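KaiC-like domain-containing protein (Pyrococcus horikoshii, PDB 3BS4) is of unknown function but probably belongs to the KaiC-like, RecA-related family and binds a peptide of unknown identity. Local coordinates at residues A[144-149]-A[186-191]. Sequence-based numbering, arbitrary orientation. Where two conformers were deposited one is given.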
loop_
_atom_site.group_PDB
_atom_site.type_symbol
_atom_site.label_atom_id
_atom_site.label_comp_id
_atom_site.label_asym_id
_atom_site.label_seq_id
_atom_site.Cartn_x
_atom_site.Cartn_y
_atom_site.Cartn_z
ATOM N N PHE A 144 3.009 1.668 1.655
ATOM C CA PHE A 144 1.630 1.453 1.187
ATOM C C PHE A 144 1.385 2.323 -0.015
ATOM O O PHE A 144 1.662 3.525 0.058
ATOM C CB PHE A 144 0.637 1.829 2.287
ATOM C CG PHE A 144 0.695 0.909 3.478
ATOM C CD1 PHE A 144 -0.215 -0.130 3.604
ATOM C CD2 PHE A 144 1.680 1.061 4.459
ATOM C CE1 PHE A 144 -0.159 -1.011 4.682
ATOM C CE2 PHE A 144 1.745 0.178 5.554
ATOM C CZ PHE A 144 0.823 -0.854 5.662
ATOM N N ALA A 145 0.898 1.745 -1.120
ATOM C CA ALA A 145 0.527 2.554 -2.306
ATOM C C ALA A 145 -0.989 2.498 -2.505
ATOM O O ALA A 145 -1.535 1.430 -2.834
ATOM C CB ALA A 145 1.248 2.042 -3.569
ATOM N N ILE A 146 -1.631 3.653 -2.286
ATOM C CA ILE A 146 -3.081 3.741 -2.248
ATOM C C ILE A 146 -3.554 4.758 -3.291
ATOM O O ILE A 146 -3.539 5.963 -3.047
ATOM C CB ILE A 146 -3.608 4.139 -0.847
ATOM C CG1 ILE A 146 -2.970 3.270 0.253
ATOM C CG2 ILE A 146 -5.131 4.042 -0.819
ATOM C CD1 ILE A 146 -3.192 3.768 1.674
ATOM N N SER A 147 -3.936 4.290 -4.479
ATOM C CA SER A 147 -3.895 2.911 -4.927
ATOM C C SER A 147 -3.374 2.819 -6.336
ATOM O O SER A 147 -3.308 3.838 -7.043
ATOM C CB SER A 147 -5.361 2.439 -5.088
ATOM O OG SER A 147 -6.055 2.538 -3.848
ATOM N N MET A 148 -2.882 1.660 -6.745
ATOM C CA MET A 148 -1.934 1.579 -7.838
ATOM C C MET A 148 -2.913 1.714 -9.053
ATOM O O MET A 148 -2.542 2.158 -10.152
ATOM C CB MET A 148 -1.292 0.197 -7.895
ATOM C CG MET A 148 -0.160 0.018 -6.880
ATOM S SD MET A 148 1.245 1.135 -7.165
ATOM C CE MET A 148 1.857 0.402 -8.722
ATOM N N SER A 149 -4.189 1.356 -8.850
ATOM C CA SER A 149 -5.226 1.531 -9.877
ATOM C C SER A 149 -5.442 3.010 -10.240
ATOM O O SER A 149 -5.936 3.332 -11.330
ATOM C CB SER A 149 -6.550 0.856 -9.425
ATOM O OG SER A 149 -6.877 1.232 -8.090
ATOM N N PHE A 186 2.839 -2.826 0.555
ATOM C CA PHE A 186 1.459 -3.192 0.227
ATOM C C PHE A 186 0.953 -2.296 -0.868
ATOM O O PHE A 186 1.014 -1.081 -0.754
ATOM C CB PHE A 186 0.554 -3.024 1.444
ATOM C CG PHE A 186 0.868 -3.963 2.565
ATOM C CD1 PHE A 186 0.118 -5.115 2.744
ATOM C CD2 PHE A 186 1.894 -3.672 3.456
ATOM C CE1 PHE A 186 0.391 -5.992 3.811
ATOM C CE2 PHE A 186 2.187 -4.560 4.520
ATOM C CZ PHE A 186 1.418 -5.715 4.683
ATOM N N TRP A 187 0.444 -2.909 -1.928
ATOM C CA TRP A 187 -0.200 -2.174 -3.010
ATOM C C TRP A 187 -1.688 -2.439 -2.935
ATOM O O TRP A 187 -2.099 -3.583 -2.782
ATOM C CB TRP A 187 0.277 -2.708 -4.369
ATOM C CG TRP A 187 1.626 -2.232 -4.753
ATOM C CD1 TRP A 187 2.425 -1.371 -4.039
ATOM C CD2 TRP A 187 2.323 -2.516 -5.969
ATOM N NE1 TRP A 187 3.590 -1.116 -4.737
ATOM C CE2 TRP A 187 3.544 -1.797 -5.929
ATOM C CE3 TRP A 187 2.047 -3.323 -7.086
ATOM C CZ2 TRP A 187 4.497 -1.869 -6.959
ATOM C CZ3 TRP A 187 3.000 -3.393 -8.109
ATOM C CH2 TRP A 187 4.198 -2.659 -8.036
ATOM N N LEU A 188 -2.497 -1.399 -3.100
ATOM C CA LEU A 188 -3.937 -1.590 -3.211
ATOM C C LEU A 188 -4.343 -1.432 -4.677
ATOM O O LEU A 188 -3.903 -0.499 -5.335
ATOM C CB LEU A 188 -4.672 -0.552 -2.345
ATOM C CG LEU A 188 -6.210 -0.613 -2.346
ATOM C CD1 LEU A 188 -6.726 -1.972 -1.790
ATOM C CD2 LEU A 188 -6.810 0.541 -1.565
ATOM N N TRP A 189 -5.226 -2.300 -5.170
ATOM C CA TRP A 189 -5.794 -2.090 -6.506
ATOM C C TRP A 189 -7.308 -2.170 -6.385
ATOM O O TRP A 189 -7.817 -3.188 -5.943
ATOM C CB TRP A 189 -5.297 -3.154 -7.503
ATOM C CG TRP A 189 -5.819 -2.946 -8.906
ATOM C CD1 TRP A 189 -7.050 -3.267 -9.375
ATOM C CD2 TRP A 189 -5.098 -2.377 -10.009
ATOM N NE1 TRP A 189 -7.166 -2.914 -10.718
ATOM C CE2 TRP A 189 -5.981 -2.355 -11.121
ATOM C CE3 TRP A 189 -3.811 -1.851 -10.157
ATOM C CZ2 TRP A 189 -5.597 -1.845 -12.378
ATOM C CZ3 TRP A 189 -3.434 -1.327 -11.402
ATOM C CH2 TRP A 189 -4.321 -1.342 -12.493
ATOM N N GLU A 190 -8.002 -1.087 -6.760
ATOM C CA GLU A 190 -9.462 -0.999 -6.610
ATOM C C GLU A 190 -10.137 -1.269 -7.940
ATOM O O GLU A 190 -9.938 -0.518 -8.898
ATOM C CB GLU A 190 -9.845 0.390 -6.068
ATOM C CG GLU A 190 -9.210 0.655 -4.706
ATOM C CD GLU A 190 -9.599 1.989 -4.090
ATOM O OE1 GLU A 190 -10.799 2.216 -3.812
ATOM O OE2 GLU A 190 -8.702 2.799 -3.849
ATOM N N GLY A 191 -10.923 -2.338 -7.989
ATOM C CA GLY A 191 -11.709 -2.663 -9.194
ATOM C C GLY A 191 -10.943 -3.528 -10.173
ATOM O O GLY A 191 -10.005 -4.248 -9.798
#
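Strands 141-146 and 184-190 lie side by side and parallel in the central sheet, and the contact continues past the C-terminal end of the first while the second stays extended. Ala-145 pairs with Trp-187: Ala-145 N donates to Phe-186 O at 2.9 Å, and Leu-188 N returns a bond to Ala-145 O. Beyond this ladder the peptide bond before Ser-147 is cis and the 144-149 chain leaves strand geometry, yet Met-148 N still reaches Leu-188 O at 2.8 Å, nearly straight. On one face of the sheet the rings of Phe-144 and Phe-186 lie side by side, planes 7° apart but slid so far that they barely overlap; Leu-38 of helix 34-47 touches both. On the other face Met-148 folds over the Trp-187 indole. Bends at chi2 (-63°) and chi3 (-69°) lay SD above the five-membered ring, 3.9 Å from its centroid, a Met-aromatic contact, and CE above the six-membered ring, 3.7 Å from its centroid. Trp-187 NE1 bonds to the backbone of the bound peptide, so an alanine here would probably leave the Met-148 thioether without its aromatic platform and that peptide without a donor. Ser-149 CB lies over the centre of one face of the Trp-189 ring, 3.5 Å above its plane, while Ser-149 OG accepts Glu-190 N at 2.9 Å. Ser-147 OG donates to the anti lone pair of Glu-190 OE2 at 2.7 Å; the same oxygen bonds Tyr-59 OH, and OE1 forms a salt bridge with Lys-35, interactions that together probably fix the carboxylate's rotation. The all-parallel strand order 51-56, 141-146, 184-190, 22-27, with a cis peptide just after strand 141-146, is consistent with the RecA-like core of KaiC relatives.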